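Local coordinates for NAD nucleotidase (Haemophilus influenzae, PDB 3ZTV), which degrades NAD to adenosine and nicotinamide riboside in the periplasm, as a zinc-dependent 5'-nucleotidase that also has NAD(P) pyrophosphatase activity, at residues L239-F251 against F260-L274. Sequence-based numbering, arbitrary orientation.
Sequences LKLPVIYEYPLEF and FVMEGWAYSAVVGDL
Leu-249 and Val-261 form a hydrogen-bonded antiparallel pair in the beta hairpin of strands 249-252 and 258-263, at the edge of one sheet of the calcineurin-like metallophosphoesterase domain. The evidence is two backbone bonds, Leu-249 N to Val-261 O at 2.9 Å and Val-261 N to Leu-249 O at 3.0 Å, with segments 249-251 and 260-263 running 154° apart.

Side chains pack on both faces of the hairpin. On one, Glu-250 CG, anti to its backbone N, lies 3.6 Å from Phe-260 CE1, and the extended chain carries OE1 on along the ring, carboxylate and ring planes 49° apart. On the other, Val-261 CG2 meets the Phe-251 ring, which also packs on helix 206-215. Farther along, Pro-242 CG touches Trp-265 CZ2 at 3.6 Å, crossing at about a right angle, as does Leu-241.

Tyr-247, followed by a cis peptide to Pro-248, links this sheet to the domain's other sheet, which contains strand 270-278. With CG anti to the backbone N (chi1 -174°), its ring enters between Met-262 and Leu-274; Met-262 CG lies 3.5 Å from Tyr-247 CE2. Tyr-247 OH is 3.0 Å from Asp-273 N, but the angle is too poor for a hydrogen bond.

The Glu-263 side chain lies about 7 Å from a zinc ion; its OE1 bonds Ser-227 OG and Tyr-229 N, and OE2 bonds His-228 N.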
ATOM      1  N   LEU A 239      32.657  -3.897  26.570  1.00 10.30           N
ATOM      2  CA  LEU A 239      33.746  -3.474  25.695  1.00 10.32           C
ATOM      3  C   LEU A 239      33.449  -2.131  25.040  1.00  9.00           C
ATOM      4  O   LEU A 239      34.237  -1.634  24.227  1.00 10.38           O
ATOM      5  CB  LEU A 239      33.989  -4.526  24.615  1.00 10.28           C
ATOM      6  CG  LEU A 239      34.493  -5.896  25.050  1.00 11.02           C
ATOM      7  CD1 LEU A 239      34.550  -6.840  23.860  1.00 13.60           C
ATOM      8  CD2 LEU A 239      35.863  -5.763  25.711  1.00 13.38           C
ATOM      9  N   LYS A 240      32.311  -1.543  25.392  1.00 10.08           N
ATOM     10  CA  LYS A 240      31.898  -0.259  24.837  1.00 11.72           C
ATOM     11  C   LYS A 240      31.733  -0.301  23.311  1.00 11.59           C
ATOM     12  O   LYS A 240      31.938   0.696  22.608  1.00 14.29           O
ATOM     13  CB  LYS A 240      32.833   0.863  25.300  1.00 14.75           C
ATOM     14  CG  LYS A 240      32.833   1.025  26.816  1.00 17.92           C
ATOM     15  CD  LYS A 240      33.431   2.352  27.258  1.00 26.38           C
ATOM     16  CE  LYS A 240      33.481   2.440  28.779  1.00 29.68           C
ATOM     17  NZ  LYS A 240      34.004   3.751  29.255  1.00 34.14           N
ATOM     18  N   LEU A 241      31.354  -1.472  22.810  1.00 10.69           N
ATOM     19  CA  LEU A 241      30.874  -1.598  21.439  1.00  9.41           C
ATOM     20  C   LEU A 241      29.516  -0.898  21.313  1.00  9.24           C
ATOM     21  O   LEU A 241      28.813  -0.721  22.308  1.00 10.50           O
ATOM     22  CB  LEU A 241      30.782  -3.074  21.052  1.00 10.33           C
ATOM     23  CG  LEU A 241      32.146  -3.748  20.865  1.00  9.37           C
ATOM     24  CD1 LEU A 241      32.035  -5.263  20.956  1.00 11.28           C
ATOM     25  CD2 LEU A 241      32.821  -3.315  19.561  1.00 11.23           C
ATOM     26  N   PRO A 242      29.145  -0.487  20.091  1.00  9.42           N
ATOM     27  CA  PRO A 242      27.935   0.328  19.912  1.00  9.97           C
ATOM     28  C   PRO A 242      26.642  -0.500  19.879  1.00  8.57           C
ATOM     29  O   PRO A 242      25.899  -0.546  18.879  1.00  9.38           O
ATOM     30  CB  PRO A 242      28.194   1.036  18.581  1.00 10.85           C
ATOM     31  CG  PRO A 242      29.050   0.082  17.827  1.00 10.19           C
ATOM     32  CD  PRO A 242      29.950  -0.562  18.858  1.00  9.22           C
ATOM     33  N   VAL A 243      26.359  -1.141  21.005  1.00  8.12           N
ATOM     34  CA  VAL A 243      25.189  -2.002  21.121  1.00 10.10           C
ATOM     35  C   VAL A 243      23.910  -1.174  21.135  1.00  9.60           C
ATOM     36  O   VAL A 243      23.752  -0.273  21.963  1.00 12.57           O
ATOM     37  CB  VAL A 243      25.263  -2.859  22.390  1.00  8.78           C
ATOM     38  CG1 VAL A 243      23.992  -3.684  22.535  1.00 10.46           C
ATOM     39  CG2 VAL A 243      26.489  -3.755  22.348  1.00 10.59           C
ATOM     40  N   ILE A 244      22.996  -1.480  20.218  1.00  8.72           N
ATOM     41  CA  ILE A 244      21.751  -0.731  20.096  1.00  8.27           C
ATOM     42  C   ILE A 244      20.593  -1.442  20.799  1.00  9.36           C
ATOM     43  O   ILE A 244      19.804  -0.815  21.501  1.00 10.64           O
ATOM     44  CB  ILE A 244      21.383  -0.486  18.614  1.00  9.06           C
ATOM     45  CG1 ILE A 244      22.542   0.188  17.876  1.00 10.71           C
ATOM     46  CG2 ILE A 244      20.116   0.363  18.498  1.00  9.65           C
ATOM     47  CD1 ILE A 244      22.998   1.507  18.490  1.00 11.62           C
ATOM     48  N   TYR A 245      20.507  -2.754  20.604  1.00  7.88           N
ATOM     49  CA  TYR A 245      19.440  -3.580  21.154  1.00  8.03           C
ATOM     50  C   TYR A 245      20.028  -4.882  21.662  1.00  7.36           C
ATOM     51  O   TYR A 245      21.129  -5.262  21.264  1.00  8.09           O
ATOM     52  CB  TYR A 245      18.441  -3.928  20.055  1.00  8.43           C
ATOM     53  CG  TYR A 245      17.629  -2.776  19.521  1.00  8.04           C
ATOM     54  CD1 TYR A 245      16.833  -2.013  20.364  1.00  9.72           C
ATOM     55  CD2 TYR A 245      17.609  -2.487  18.162  1.00  8.79           C
ATOM     56  CE1 TYR A 245      16.067  -0.973  19.877  1.00 10.27           C
ATOM     57  CE2 TYR A 245      16.840  -1.446  17.660  1.00  8.17           C
ATOM     58  CZ  TYR A 245      16.074  -0.694  18.518  1.00 10.88           C
ATOM     59  OH  TYR A 245      15.308   0.340  18.014  1.00 13.79           O
ATOM     60  N   GLU A 246      19.276  -5.586  22.507  1.00  6.99           N
ATOM     61  CA  GLU A 246      19.630  -6.945  22.906  1.00  7.31           C
ATOM     62  C   GLU A 246      19.446  -7.932  21.749  1.00  6.47           C
ATOM     63  O   GLU A 246      18.503  -7.816  20.956  1.00  7.21           O
ATOM     64  CB  GLU A 246      18.785  -7.368  24.114  1.00  8.79           C
ATOM     65  CG  GLU A 246      19.236  -8.648  24.799  1.00  9.72           C
ATOM     66  CD  GLU A 246      20.492  -8.478  25.633  1.00  9.63           C
ATOM     67  OE1 GLU A 246      20.831  -7.333  26.010  1.00  9.96           O
ATOM     68  OE2 GLU A 246      21.139  -9.501  25.917  1.00 10.54           O
ATOM     69  N   TYR A 247      20.347  -8.902  21.659  1.00  6.66           N
ATOM     70  CA  TYR A 247      20.256  -9.956  20.660  1.00  7.49           C
ATOM     71  C   TYR A 247      19.463 -11.143  21.221  1.00  7.05           C
ATOM     72  O   TYR A 247      19.929 -11.792  22.152  1.00  7.63           O
ATOM     73  CB  TYR A 247      21.676 -10.423  20.267  1.00  6.95           C
ATOM     74  CG  TYR A 247      21.662 -11.416  19.130  1.00  5.90           C
ATOM     75  CD1 TYR A 247      21.514 -12.775  19.376  1.00  6.47           C
ATOM     76  CD2 TYR A 247      21.758 -10.992  17.804  1.00  5.85           C
ATOM     77  CE1 TYR A 247      21.445 -13.690  18.341  1.00  6.66           C
ATOM     78  CE2 TYR A 247      21.712 -11.896  16.766  1.00  5.98           C
ATOM     79  CZ  TYR A 247      21.536 -13.246  17.038  1.00  7.07           C
ATOM     80  OH  TYR A 247      21.467 -14.173  16.024  1.00  7.20           O
ATOM     81  N   PRO A 248      18.251 -11.422  20.705  1.00  5.44           N
ATOM     82  CA  PRO A 248      17.396 -10.707  19.759  1.00  4.90           C
ATOM     83  C   PRO A 248      16.384  -9.851  20.516  1.00  5.27           C
ATOM     84  O   PRO A 248      16.283  -9.956  21.739  1.00  6.68           O
ATOM     85  CB  PRO A 248      16.648 -11.856  19.077  1.00  5.54           C
ATOM     86  CG  PRO A 248      16.370 -12.791  20.238  1.00  5.01           C
ATOM     87  CD  PRO A 248      17.636 -12.716  21.085  1.00  6.61           C
ATOM     88  N   LEU A 249      15.643  -9.018  19.793  1.00  5.32           N
ATOM     89  CA  LEU A 249      14.434  -8.385  20.303  1.00  6.27           C
ATOM     90  C   LEU A 249      13.253  -9.347  20.203  1.00  6.02           C
ATOM     91  O   LEU A 249      13.237 -10.239  19.351  1.00  6.01           O
ATOM     92  CB  LEU A 249      14.114  -7.123  19.501  1.00  7.67           C
ATOM     93  CG  LEU A 249      15.069  -5.949  19.709  1.00  7.25           C
ATOM     94  CD1 LEU A 249      14.713  -4.826  18.742  1.00  9.38           C
ATOM     95  CD2 LEU A 249      15.014  -5.479  21.160  1.00  9.90           C
ATOM     96  N   GLU A 250      12.276  -9.161  21.086  1.00  5.59           N
ATOM     97  CA  GLU A 250      11.069  -9.989  21.105  1.00  7.57           C
ATOM     98  C   GLU A 250       9.819  -9.125  21.201  1.00  7.73           C
ATOM     99  O   GLU A 250       9.765  -8.201  22.005  1.00  7.55           O
ATOM    100  CB  GLU A 250      11.089 -10.968  22.291  1.00  7.39           C
ATOM    101  CG  GLU A 250       9.854 -11.859  22.356  1.00  9.02           C
ATOM    102  CD  GLU A 250       9.829 -12.803  23.552  1.00  8.97           C
ATOM    103  OE1 GLU A 250      10.869 -13.001  24.216  1.00  9.57           O
ATOM    104  OE2 GLU A 250       8.742 -13.359  23.815  1.00 11.60           O
ATOM    105  N   PHE A 251       8.821  -9.445  20.382  1.00  6.50           N
ATOM    106  CA  PHE A 251       7.533  -8.762  20.366  1.00  6.83           C
ATOM    107  C   PHE A 251       6.403  -9.777  20.396  1.00  6.84           C
ATOM    108  O   PHE A 251       6.644 -10.979  20.309  1.00  7.31           O
ATOM    109  CB  PHE A 251       7.430  -7.877  19.112  1.00  8.34           C
ATOM    110  CG  PHE A 251       8.524  -6.860  19.024  1.00  7.11           C
ATOM    111  CD1 PHE A 251       8.398  -5.642  19.666  1.00  8.54           C
ATOM    112  CD2 PHE A 251       9.706  -7.139  18.343  1.00  8.23           C
ATOM    113  CE1 PHE A 251       9.422  -4.711  19.626  1.00  9.11           C
ATOM    114  CE2 PHE A 251      10.737  -6.211  18.307  1.00  7.28           C
ATOM    115  CZ  PHE A 251      10.593  -4.996  18.946  1.00  8.75           C
ATOM    116  N   PHE A 260      10.592 -12.763  16.906  1.00  4.61           N
ATOM    117  CA  PHE A 260      11.967 -12.373  17.237  1.00  4.17           C
ATOM    118  C   PHE A 260      12.595 -11.618  16.071  1.00  4.66           C
ATOM    119  O   PHE A 260      12.380 -11.980  14.917  1.00  6.45           O
ATOM    120  CB  PHE A 260      12.776 -13.612  17.618  1.00  6.58           C
ATOM    121  CG  PHE A 260      12.221 -14.312  18.819  1.00  5.17           C
ATOM    122  CD1 PHE A 260      12.536 -13.866  20.093  1.00  6.29           C
ATOM    123  CD2 PHE A 260      11.326 -15.361  18.685  1.00  6.97           C
ATOM    124  CE1 PHE A 260      11.995 -14.477  21.223  1.00  7.83           C
ATOM    125  CE2 PHE A 260      10.780 -15.983  19.816  1.00  7.11           C
ATOM    126  CZ  PHE A 260      11.119 -15.540  21.078  1.00  7.72           C
ATOM    127  N   VAL A 261      13.330 -10.553  16.382  1.00  4.42           N
ATOM    128  CA  VAL A 261      13.945  -9.690  15.369  1.00  4.58           C
ATOM    129  C   VAL A 261      15.408  -9.470  15.732  1.00  5.26           C
ATOM    130  O   VAL A 261      15.729  -9.158  16.886  1.00  5.25           O
ATOM    131  CB  VAL A 261      13.245  -8.310  15.347  1.00  5.24           C
ATOM    132  CG1 VAL A 261      13.902  -7.369  14.335  1.00  6.43           C
ATOM    133  CG2 VAL A 261      11.745  -8.459  15.084  1.00  6.53           C
ATOM    134  N   MET A 262      16.316  -9.615  14.773  1.00  3.82           N
ATOM    135  CA  MET A 262      17.722  -9.358  15.071  1.00  4.21           C
ATOM    136  C   MET A 262      18.527  -9.016  13.823  1.00  5.39           C
ATOM    137  O   MET A 262      18.221  -9.490  12.731  1.00  5.35           O
ATOM    138  CB  MET A 262      18.370 -10.533  15.818  1.00  5.71           C
ATOM    139  CG  MET A 262      18.642 -11.770  14.990  1.00  6.23           C
ATOM    140  SD  MET A 262      17.176 -12.696  14.497  1.00  6.73           S
ATOM    141  CE  MET A 262      17.970 -14.203  13.929  1.00  7.97           C
ATOM    142  N   GLU A 263      19.562  -8.191  14.013  1.00  5.20           N
ATOM    143  CA  GLU A 263      20.519  -7.812  12.972  1.00  4.06           C
ATOM    144  C   GLU A 263      21.920  -8.202  13.454  1.00  4.86           C
ATOM    145  O   GLU A 263      22.115  -8.516  14.647  1.00  6.13           O
ATOM    146  CB  GLU A 263      20.437  -6.304  12.714  1.00  5.37           C
ATOM    147  CG  GLU A 263      21.125  -5.824  11.448  1.00  5.74           C
ATOM    148  CD  GLU A 263      20.736  -4.415  11.055  1.00  6.53           C
ATOM    149  OE1 GLU A 263      20.309  -3.624  11.914  1.00  7.77           O
ATOM    150  OE2 GLU A 263      20.852  -4.082   9.861  1.00  7.22           O
ATOM    151  N   GLY A 264      22.888  -8.175  12.532  1.00  4.74           N
ATOM    152  CA  GLY A 264      24.261  -8.571  12.811  1.00  6.29           C
ATOM    153  C   GLY A 264      25.281  -7.482  12.507  1.00  4.66           C
ATOM    154  O   GLY A 264      26.315  -7.726  11.870  1.00  5.68           O
ATOM    155  N   TRP A 265      25.007  -6.273  12.987  1.00  5.62           N
ATOM    156  CA  TRP A 265      25.926  -5.144  12.802  1.00  5.69           C
ATOM    157  C   TRP A 265      26.146  -4.902  11.300  1.00  4.58           C
ATOM    158  O   TRP A 265      25.162  -4.791  10.560  1.00  4.97           O
ATOM    159  CB  TRP A 265      27.233  -5.374  13.582  1.00  5.73           C
ATOM    160  CG  TRP A 265      27.938  -4.112  14.028  1.00  6.27           C
ATOM    161  CD1 TRP A 265      27.508  -2.827  13.868  1.00  7.63           C
ATOM    162  CD2 TRP A 265      29.187  -4.033  14.731  1.00  6.06           C
ATOM    163  NE1 TRP A 265      28.420  -1.951  14.419  1.00  8.29           N
ATOM    164  CE2 TRP A 265      29.456  -2.668  14.957  1.00  7.12           C
ATOM    165  CE3 TRP A 265      30.099  -4.987  15.197  1.00  5.83           C
ATOM    166  CZ2 TRP A 265      30.613  -2.231  15.616  1.00  8.36           C
ATOM    167  CZ3 TRP A 265      31.237  -4.557  15.847  1.00  8.47           C
ATOM    168  CH2 TRP A 265      31.491  -3.189  16.043  1.00  9.27           C
ATOM    169  N   ALA A 266      27.394  -4.809  10.837  1.00  5.33           N
ATOM    170  CA  ALA A 266      27.688  -4.638   9.415  1.00  5.01           C
ATOM    171  C   ALA A 266      29.163  -4.909   9.145  1.00  4.56           C
ATOM    172  O   ALA A 266      29.932  -5.200  10.066  1.00  5.79           O
ATOM    173  CB  ALA A 266      27.312  -3.225   8.956  1.00  6.81           C
ATOM    174  N   TYR A 267      29.540  -4.812   7.868  1.00  4.77           N
ATOM    175  CA  TYR A 267      30.948  -4.795   7.430  1.00  5.32           C
ATOM    176  C   TYR A 267      31.734  -6.037   7.867  1.00  5.10           C
ATOM    177  O   TYR A 267      32.879  -5.939   8.336  1.00  5.95           O
ATOM    178  CB  TYR A 267      31.662  -3.505   7.871  1.00  7.22           C
ATOM    179  CG  TYR A 267      31.057  -2.209   7.356  1.00  6.63           C
ATOM    180  CD1 TYR A 267      30.134  -2.198   6.315  1.00  7.14           C
ATOM    181  CD2 TYR A 267      31.428  -0.991   7.908  1.00 11.53           C
ATOM    182  CE1 TYR A 267      29.582  -1.002   5.851  1.00  8.66           C
ATOM    183  CE2 TYR A 267      30.897   0.204   7.443  1.00 11.83           C
ATOM    184  CZ  TYR A 267      29.969   0.189   6.413  1.00  9.66           C
ATOM    185  OH  TYR A 267      29.421   1.368   5.946  1.00 12.06           O
ATOM    186  N   SER A 268      31.109  -7.198   7.686  1.00  6.04           N
ATOM    187  CA  SER A 268      31.668  -8.519   7.999  1.00  6.14           C
ATOM    188  C   SER A 268      32.151  -8.697   9.444  1.00  5.80           C
ATOM    189  O   SER A 268      32.998  -9.542   9.701  1.00  6.74           O
ATOM    190  CB  SER A 268      32.722  -8.976   6.959  1.00  6.93           C
ATOM    191  OG  SER A 268      33.827  -8.096   6.856  1.00  8.29           O
ATOM    192  N   ALA A 269      31.562  -7.964  10.391  1.00  5.12           N
ATOM    193  CA  ALA A 269      32.077  -7.963  11.768  1.00  5.59           C
ATOM    194  C   ALA A 269      31.481  -9.027  12.679  1.00  6.08           C
ATOM    195  O   ALA A 269      32.120  -9.394  13.673  1.00  6.83           O
ATOM    196  CB  ALA A 269      31.881  -6.594  12.403  1.00  7.90           C
ATOM    197  N   VAL A 270      30.285  -9.518  12.340  1.00  5.31           N
ATOM    198  CA  VAL A 270      29.515 -10.363  13.260  1.00  5.55           C
ATOM    199  C   VAL A 270      28.874 -11.529  12.543  1.00  5.83           C
ATOM    200  O   VAL A 270      28.354 -11.374  11.428  1.00  6.47           O
ATOM    201  CB  VAL A 270      28.392  -9.534  13.970  1.00  6.55           C
ATOM    202  CG1 VAL A 270      27.313 -10.435  14.608  1.00  6.88           C
ATOM    203  CG2 VAL A 270      29.004  -8.613  15.014  1.00  7.48           C
ATOM    204  N   VAL A 271      28.906 -12.692  13.186  1.00  6.21           N
ATOM    205  CA  VAL A 271      28.034 -13.798  12.817  1.00  5.64           C
ATOM    206  C   VAL A 271      26.998 -13.948  13.927  1.00  5.22           C
ATOM    207  O   VAL A 271      27.357 -14.223  15.077  1.00  6.17           O
ATOM    208  CB  VAL A 271      28.821 -15.109  12.617  1.00  5.72           C
ATOM    209  CG1 VAL A 271      27.868 -16.308  12.553  1.00  7.53           C
ATOM    210  CG2 VAL A 271      29.682 -15.034  11.357  1.00  6.43           C
ATOM    211  N   GLY A 272      25.725 -13.739  13.591  1.00  5.09           N
ATOM    212  CA  GLY A 272      24.655 -13.949  14.555  1.00  5.53           C
ATOM    213  C   GLY A 272      24.296 -15.423  14.629  1.00  5.12           C
ATOM    214  O   GLY A 272      24.295 -16.124  13.624  1.00  6.35           O
ATOM    215  N   ASP A 273      23.965 -15.875  15.832  1.00  5.47           N
ATOM    216  CA  ASP A 273      23.784 -17.297  16.149  1.00  5.21           C
ATOM    217  C   ASP A 273      22.559 -17.403  17.070  1.00  5.69           C
ATOM    218  O   ASP A 273      22.631 -17.046  18.249  1.00  6.79           O
ATOM    219  CB  ASP A 273      25.081 -17.730  16.854  1.00  5.76           C
ATOM    220  CG  ASP A 273      25.058 -19.143  17.426  1.00  7.24           C
ATOM    221  OD1 ASP A 273      24.044 -19.854  17.343  1.00  7.55           O
ATOM    222  OD2 ASP A 273      26.114 -19.528  17.990  1.00  7.97           O
ATOM    223  N   LEU A 274      21.420 -17.816  16.508  1.00  5.58           N
ATOM    224  CA  LEU A 274      20.148 -17.896  17.232  1.00  5.45           C
ATOM    225  C   LEU A 274      19.578 -19.303  17.120  1.00  7.30           C
ATOM    226  O   LEU A 274      19.197 -19.741  16.038  1.00  6.66           O
ATOM    227  CB  LEU A 274      19.131 -16.859  16.707  1.00  7.25           C
ATOM    228  CG  LEU A 274      17.876 -16.681  17.573  1.00  6.93           C
ATOM    229  CD1 LEU A 274      18.250 -15.908  18.824  1.00  8.25           C
ATOM    230  CD2 LEU A 274      16.755 -15.968  16.820  1.00  7.26           C
TER